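Local coordinates for protein proteasome accessory factor B/C (PafBC) (Paenarthrobacter aurescens, PDB 6SJ9) that acts as a transcriptional regulator of the bacterial DNA damage response, probably binding DNA through its winged helix-turn-helix domains, at residues A[307-319]-A[652-664]. Residues are numbered along the deposited sequence; the frame is centred on the assembly and turned at random.
Sequences LSAAVVRRLQAAA and RAWIDAALVQYDS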
ATOM      1  N   LEU A 307      10.272   3.791  24.884  1.00 78.74           N
ATOM      2  CA  LEU A 307       9.207   4.095  23.932  1.00 73.94           C
ATOM      3  C   LEU A 307       8.750   5.541  24.052  1.00 72.47           C
ATOM      4  O   LEU A 307       8.544   6.231  23.048  1.00 68.75           O
ATOM      5  CB  LEU A 307       8.026   3.149  24.179  1.00 71.47           C
ATOM      6  CG  LEU A 307       6.840   3.413  23.271  1.00 61.27           C
ATOM      7  CD1 LEU A 307       7.371   3.225  21.895  1.00 54.10           C
ATOM      8  CD2 LEU A 307       5.776   2.404  23.561  1.00 59.29           C
ATOM      9  N   SER A 308       8.523   5.984  25.285  1.00 75.40           N
ATOM     10  CA  SER A 308       8.112   7.357  25.545  1.00 78.25           C
ATOM     11  C   SER A 308       9.143   8.352  25.026  1.00 80.17           C
ATOM     12  O   SER A 308       8.791   9.390  24.452  1.00 81.72           O
ATOM     13  CB  SER A 308       7.873   7.537  27.042  1.00 81.87           C
ATOM     14  OG  SER A 308       7.848   8.902  27.389  1.00 86.90           O
ATOM     15  N   ALA A 309      10.424   8.074  25.253  1.00 81.44           N
ATOM     16  CA  ALA A 309      11.431   9.043  24.843  1.00 83.77           C
ATOM     17  C   ALA A 309      11.527   9.128  23.335  1.00 78.78           C
ATOM     18  O   ALA A 309      11.845  10.193  22.794  1.00 81.44           O
ATOM     19  CB  ALA A 309      12.792   8.692  25.447  1.00 87.09           C
ATOM     20  N   ALA A 310      11.223   8.036  22.638  1.00 75.23           N
ATOM     21  CA  ALA A 310      11.259   8.066  21.180  1.00 72.22           C
ATOM     22  C   ALA A 310      10.113   8.900  20.608  1.00 69.34           C
ATOM     23  O   ALA A 310      10.305   9.617  19.616  1.00 69.06           O
ATOM     24  CB  ALA A 310      11.248   6.639  20.625  1.00 70.00           C
ATOM     25  N   VAL A 311       8.924   8.826  21.219  1.00 64.11           N
ATOM     26  CA  VAL A 311       7.767   9.577  20.731  1.00 59.10           C
ATOM     27  C   VAL A 311       7.970  11.075  20.934  1.00 59.35           C
ATOM     28  O   VAL A 311       7.775  11.878  20.011  1.00 59.86           O
ATOM     29  CB  VAL A 311       6.487   9.071  21.422  1.00 59.34           C
ATOM     30  CG1 VAL A 311       5.316   9.930  21.068  1.00 55.64           C
ATOM     31  CG2 VAL A 311       6.236   7.649  21.013  1.00 58.87           C
ATOM     32  N   VAL A 312       8.353  11.471  22.156  1.00 62.30           N
ATOM     33  CA  VAL A 312       8.665  12.868  22.455  1.00 65.93           C
ATOM     34  C   VAL A 312       9.725  13.408  21.505  1.00 64.96           C
ATOM     35  O   VAL A 312       9.587  14.510  20.966  1.00 69.81           O
ATOM     36  CB  VAL A 312       9.125  12.990  23.924  1.00 75.64           C
ATOM     37  CG1 VAL A 312       9.754  14.383  24.200  1.00 62.13           C
ATOM     38  CG2 VAL A 312       7.938  12.717  24.859  1.00 61.85           C
ATOM     39  N   ARG A 313      10.764  12.615  21.224  1.00 60.51           N
ATOM     40  CA  ARG A 313      11.816  13.077  20.334  1.00 63.69           C
ATOM     41  C   ARG A 313      11.255  13.449  18.965  1.00 63.45           C
ATOM     42  O   ARG A 313      11.620  14.485  18.396  1.00 63.72           O
ATOM     43  CB  ARG A 313      12.908  12.015  20.213  1.00 69.20           C
ATOM     44  CG  ARG A 313      14.092  12.466  19.370  1.00 77.68           C
ATOM     45  CD  ARG A 313      14.545  11.366  18.434  1.00 84.61           C
ATOM     46  NE  ARG A 313      14.652  10.102  19.159  1.00 93.59           N
ATOM     47  CZ  ARG A 313      14.438   8.906  18.614  1.00 96.00           C
ATOM     48  NH1 ARG A 313      14.093   8.824  17.332  1.00 95.75           N
ATOM     49  NH2 ARG A 313      14.552   7.798  19.353  1.00 96.84           N
ATOM     50  N   ARG A 314      10.341  12.632  18.431  1.00 61.37           N
ATOM     51  CA  ARG A 314       9.793  12.926  17.103  1.00 56.27           C
ATOM     52  C   ARG A 314       8.898  14.144  17.152  1.00 56.81           C
ATOM     53  O   ARG A 314       9.012  15.040  16.314  1.00 58.82           O
ATOM     54  CB  ARG A 314       8.999  11.731  16.582  1.00 54.10           C
ATOM     55  CG  ARG A 314       9.759  10.457  16.694  1.00 57.49           C
ATOM     56  CD  ARG A 314       8.926   9.330  16.209  1.00 61.74           C
ATOM     57  NE  ARG A 314       8.986   9.416  14.797  1.00 63.06           N
ATOM     58  CZ  ARG A 314       9.837   8.702  14.098  1.00 62.27           C
ATOM     59  NH1 ARG A 314       9.889   8.869  12.770  1.00 54.15           N
ATOM     60  NH2 ARG A 314      10.582   7.801  14.753  1.00 65.29           N
ATOM     61  N   LEU A 315       8.036  14.218  18.168  1.00 58.27           N
ATOM     62  CA  LEU A 315       7.175  15.378  18.321  1.00 58.57           C
ATOM     63  C   LEU A 315       8.012  16.634  18.505  1.00 63.48           C
ATOM     64  O   LEU A 315       7.699  17.699  17.945  1.00 66.07           O
ATOM     65  CB  LEU A 315       6.234  15.178  19.518  1.00 57.47           C
ATOM     66  CG  LEU A 315       5.287  13.981  19.467  1.00 57.47           C
ATOM     67  CD1 LEU A 315       4.532  13.771  20.782  1.00 59.94           C
ATOM     68  CD2 LEU A 315       4.305  14.157  18.337  1.00 56.19           C
ATOM     69  N   GLN A 316       9.080  16.526  19.304  1.00 65.02           N
ATOM     70  CA  GLN A 316       9.921  17.686  19.582  1.00 67.16           C
ATOM     71  C   GLN A 316      10.732  18.075  18.369  1.00 64.94           C
ATOM     72  O   GLN A 316      10.863  19.264  18.054  1.00 66.65           O
ATOM     73  CB  GLN A 316      10.835  17.420  20.773  1.00 68.37           C
ATOM     74  CG  GLN A 316      11.571  18.669  21.207  1.00 72.78           C
ATOM     75  CD  GLN A 316      10.622  19.766  21.630  1.00 73.22           C
ATOM     76  OE1 GLN A 316       9.860  19.616  22.582  1.00 73.25           O
ATOM     77  NE2 GLN A 316      10.660  20.883  20.909  1.00 75.25           N
ATOM     78  N   ALA A 317      11.250  17.092  17.653  1.00 61.26           N
ATOM     79  CA  ALA A 317      11.988  17.442  16.458  1.00 59.19           C
ATOM     80  C   ALA A 317      11.061  18.102  15.436  1.00 62.15           C
ATOM     81  O   ALA A 317      11.481  19.016  14.715  1.00 65.49           O
ATOM     82  CB  ALA A 317      12.716  16.203  15.936  1.00 52.83           C
ATOM     83  N   ALA A 318       9.781  17.710  15.416  1.00 61.91           N
ATOM     84  CA  ALA A 318       8.815  18.357  14.528  1.00 62.40           C
ATOM     85  C   ALA A 318       8.504  19.783  14.966  1.00 63.65           C
ATOM     86  O   ALA A 318       8.325  20.662  14.118  1.00 65.48           O
ATOM     87  CB  ALA A 318       7.534  17.538  14.433  1.00 62.91           C
ATOM     88  N   ALA A 319       8.360  20.025  16.277  1.00 67.62           N
ATOM     89  CA  ALA A 319       8.191  21.397  16.775  1.00 65.51           C
ATOM     90  C   ALA A 319       9.392  22.271  16.402  1.00 65.88           C
ATOM     91  O   ALA A 319       9.234  23.402  15.918  1.00 66.92           O
ATOM     92  CB  ALA A 319       7.986  21.380  18.292  1.00 69.25           C
ATOM     93  N   ARG A 652       0.993  22.861  13.799  1.00 64.02           N
ATOM     94  CA  ARG A 652       1.761  23.163  15.005  1.00 68.89           C
ATOM     95  C   ARG A 652       0.926  22.981  16.268  1.00 72.66           C
ATOM     96  O   ARG A 652       1.458  22.592  17.315  1.00 73.23           O
ATOM     97  CB  ARG A 652       2.336  24.593  14.942  1.00 72.74           C
ATOM     98  CG  ARG A 652       3.157  25.013  16.199  1.00 73.07           C
ATOM     99  CD  ARG A 652       4.244  23.979  16.484  1.00 74.55           C
ATOM    100  NE  ARG A 652       5.141  24.322  17.579  1.00 74.80           N
ATOM    101  CZ  ARG A 652       6.197  25.123  17.459  1.00 76.58           C
ATOM    102  NH1 ARG A 652       6.480  25.654  16.274  1.00 77.21           N
ATOM    103  NH2 ARG A 652       6.968  25.390  18.518  1.00 75.13           N
ATOM    104  N   ALA A 653      -0.374  23.264  16.201  1.00 73.44           N
ATOM    105  CA  ALA A 653      -1.223  23.070  17.375  1.00 75.03           C
ATOM    106  C   ALA A 653      -1.405  21.580  17.695  1.00 75.11           C
ATOM    107  O   ALA A 653      -1.398  21.176  18.876  1.00 72.19           O
ATOM    108  CB  ALA A 653      -2.566  23.772  17.153  1.00 72.53           C
ATOM    109  N   TRP A 654      -1.546  20.747  16.649  1.00 72.71           N
ATOM    110  CA  TRP A 654      -1.591  19.297  16.840  1.00 66.31           C
ATOM    111  C   TRP A 654      -0.333  18.818  17.553  1.00 63.39           C
ATOM    112  O   TRP A 654      -0.415  18.162  18.604  1.00 64.85           O
ATOM    113  CB  TRP A 654      -1.770  18.643  15.472  1.00 67.97           C
ATOM    114  CG  TRP A 654      -1.581  17.164  15.339  1.00 67.55           C
ATOM    115  CD1 TRP A 654      -0.445  16.517  14.972  1.00 68.83           C
ATOM    116  CD2 TRP A 654      -2.595  16.163  15.457  1.00 68.55           C
ATOM    117  NE1 TRP A 654      -0.675  15.160  14.894  1.00 67.85           N
ATOM    118  CE2 TRP A 654      -1.990  14.920  15.185  1.00 67.40           C
ATOM    119  CE3 TRP A 654      -3.948  16.192  15.810  1.00 72.01           C
ATOM    120  CZ2 TRP A 654      -2.688  13.721  15.247  1.00 65.66           C
ATOM    121  CZ3 TRP A 654      -4.639  15.011  15.868  1.00 73.27           C
ATOM    122  CH2 TRP A 654      -4.008  13.780  15.579  1.00 69.22           C
ATOM    123  N   ILE A 655       0.840  19.233  17.052  1.00 60.85           N
ATOM    124  CA  ILE A 655       2.112  18.852  17.677  1.00 63.09           C
ATOM    125  C   ILE A 655       2.192  19.396  19.105  1.00 71.54           C
ATOM    126  O   ILE A 655       2.576  18.682  20.044  1.00 76.55           O
ATOM    127  CB  ILE A 655       3.302  19.351  16.831  1.00 60.02           C
ATOM    128  CG1 ILE A 655       3.338  18.668  15.456  1.00 60.07           C
ATOM    129  CG2 ILE A 655       4.610  19.126  17.578  1.00 61.28           C
ATOM    130  CD1 ILE A 655       4.230  19.351  14.439  1.00 60.68           C
ATOM    131  N   ASP A 656       1.864  20.682  19.291  1.00 71.70           N
ATOM    132  CA  ASP A 656       1.941  21.256  20.634  1.00 76.15           C
ATOM    133  C   ASP A 656       0.996  20.543  21.583  1.00 73.58           C
ATOM    134  O   ASP A 656       1.382  20.184  22.701  1.00 75.39           O
ATOM    135  CB  ASP A 656       1.653  22.762  20.619  1.00 81.58           C
ATOM    136  CG  ASP A 656       2.790  23.566  20.016  1.00 84.80           C
ATOM    137  OD1 ASP A 656       3.861  22.959  19.768  1.00 85.79           O
ATOM    138  OD2 ASP A 656       2.608  24.791  19.796  1.00 84.76           O
ATOM    139  N   ALA A 657      -0.242  20.304  21.147  1.00 69.88           N
ATOM    140  CA  ALA A 657      -1.166  19.558  21.996  1.00 70.21           C
ATOM    141  C   ALA A 657      -0.598  18.171  22.342  1.00 71.21           C
ATOM    142  O   ALA A 657      -0.703  17.712  23.485  1.00 74.03           O
ATOM    143  CB  ALA A 657      -2.521  19.450  21.284  1.00 67.02           C
ATOM    144  N   ALA A 658       0.045  17.511  21.376  1.00 68.21           N
ATOM    145  CA  ALA A 658       0.698  16.235  21.648  1.00 66.21           C
ATOM    146  C   ALA A 658       1.821  16.383  22.670  1.00 69.72           C
ATOM    147  O   ALA A 658       1.975  15.542  23.561  1.00 72.52           O
ATOM    148  CB  ALA A 658       1.232  15.643  20.340  1.00 60.31           C
ATOM    149  N   LEU A 659       2.621  17.444  22.556  1.00 71.29           N
ATOM    150  CA  LEU A 659       3.778  17.590  23.431  1.00 74.46           C
ATOM    151  C   LEU A 659       3.369  17.924  24.861  1.00 78.37           C
ATOM    152  O   LEU A 659       3.975  17.429  25.820  1.00 78.73           O
ATOM    153  CB  LEU A 659       4.710  18.667  22.894  1.00 76.86           C
ATOM    154  CG  LEU A 659       5.664  18.244  21.790  1.00 75.24           C
ATOM    155  CD1 LEU A 659       6.289  19.481  21.161  1.00 77.23           C
ATOM    156  CD2 LEU A 659       6.740  17.360  22.377  1.00 76.46           C
ATOM    157  N   VAL A 660       2.350  18.767  25.030  1.00 79.49           N
ATOM    158  CA  VAL A 660       1.948  19.176  26.369  1.00 82.11           C
ATOM    159  C   VAL A 660       1.483  18.012  27.221  1.00 82.59           C
ATOM    160  O   VAL A 660       1.338  18.180  28.425  1.00 86.88           O
ATOM    161  CB  VAL A 660       0.834  20.244  26.325  1.00 84.21           C
ATOM    162  CG1 VAL A 660       1.283  21.468  25.532  1.00 87.05           C
ATOM    163  CG2 VAL A 660      -0.447  19.660  25.759  1.00 79.99           C
ATOM    164  N   GLN A 661       1.204  16.850  26.627  1.00 80.81           N
ATOM    165  CA  GLN A 661       0.879  15.675  27.430  1.00 80.23           C
ATOM    166  C   GLN A 661       2.068  15.223  28.256  1.00 80.97           C
ATOM    167  O   GLN A 661       1.882  14.556  29.274  1.00 82.61           O
ATOM    168  CB  GLN A 661       0.429  14.506  26.552  1.00 78.77           C
ATOM    169  CG  GLN A 661      -0.817  14.739  25.739  1.00 81.60           C
ATOM    170  CD  GLN A 661      -1.117  13.557  24.812  1.00 83.31           C
ATOM    171  OE1 GLN A 661      -2.115  12.839  24.998  1.00 88.33           O
ATOM    172  NE2 GLN A 661      -0.238  13.338  23.823  1.00 75.49           N
ATOM    173  N   TYR A 662       3.294  15.493  27.804  1.00 82.66           N
ATOM    174  CA  TYR A 662       4.446  14.901  28.470  1.00 87.10           C
ATOM    175  C   TYR A 662       5.147  15.846  29.443  1.00 96.09           C
ATOM    176  O   TYR A 662       5.774  15.372  30.400  1.00 98.96           O
ATOM    177  CB  TYR A 662       5.447  14.414  27.419  1.00 83.35           C
ATOM    178  CG  TYR A 662       4.918  13.257  26.584  1.00 77.28           C
ATOM    179  CD1 TYR A 662       4.032  13.477  25.536  1.00 73.09           C
ATOM    180  CD2 TYR A 662       5.282  11.951  26.872  1.00 75.04           C
ATOM    181  CE1 TYR A 662       3.539  12.418  24.798  1.00 71.82           C
ATOM    182  CE2 TYR A 662       4.800  10.898  26.138  1.00 72.97           C
ATOM    183  CZ  TYR A 662       3.940  11.133  25.105  1.00 70.18           C
ATOM    184  OH  TYR A 662       3.481  10.065  24.389  1.00 70.64           O
ATOM    185  N   ASP A 663       5.058  17.166  29.243  1.00100.44           N
ATOM    186  CA  ASP A 663       5.772  18.108  30.111  1.00108.76           C
ATOM    187  C   ASP A 663       5.033  18.184  31.445  1.00109.31           C
ATOM    188  O   ASP A 663       4.322  19.144  31.752  1.00108.62           O
ATOM    189  CB  ASP A 663       5.944  19.493  29.489  1.00118.31           C
ATOM    190  CG  ASP A 663       4.637  20.122  29.047  1.00126.71           C
ATOM    191  OD1 ASP A 663       3.574  19.495  29.216  1.00129.17           O
ATOM    192  OD2 ASP A 663       4.667  21.287  28.590  1.00130.99           O
ATOM    193  N   SER A 664       5.224  17.169  32.272  1.00110.90           N
ATOM    194  CA  SER A 664       4.681  17.245  33.620  1.00113.88           C
ATOM    195  C   SER A 664       5.553  16.444  34.571  1.00114.58           C
ATOM    196  O   SER A 664       5.510  16.641  35.787  1.00117.59           O
ATOM    197  CB  SER A 664       3.222  16.757  33.655  1.00112.90           C
ATOM    198  OG  SER A 664       3.064  15.481  33.052  1.00111.10           O
ATOM    199  OXT SER A 664       6.347  15.619  34.132  1.00112.88           O
TER
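L659 fits as a knob into a hole formed by V312, L315, Q316 and A319. Its CD2 lies 3.6 Å from L315 CB, and its CD1 is 3.8 Å from A319 CB. The two helix segments run roughly antiparallel, their axes 9.6 Å apart and crossing at -144°. The tight part centres on L315 and L659, with I655 beside them. The I655 rotamer (chi1 -65°) sets CG2 anti to the backbone N, and this branch meets L315 O at 3.4 Å, while CG1 carries CD1 to A318 CB. L315 CD1 packs on A658 CB at 3.8 Å. Y662 lays one ring face over V312. V312 CG2 sits 3.7 Å from the Y662 ring centroid, 24° off the normal, a CH-pi contact. The flank of S308, V312 and Q316 is looser and partly exposed, against buried V311, L315, I655 and A658. S308 OG comes only to the ring edge, 3.9 Å from Y662 CE2, and Q316 turns its NE2 to D320. At the polar end A319 O lies over one face of the R652 guanidinium, offset toward its rim, without a hydrogen bond. R652 NE meets D656 OD1 in a salt bridge (2.9 Å), and NH1 has further carboxylate partners in D322 and D323. The contact thus joins the last helices of the two WCX domains, each of ferredoxin-like fold. Helix 627-634 touches L315 and I655, helix 285-294 packs on V311, and Y662 OH hydrogen-bonds V301 N in edge strand 299-303.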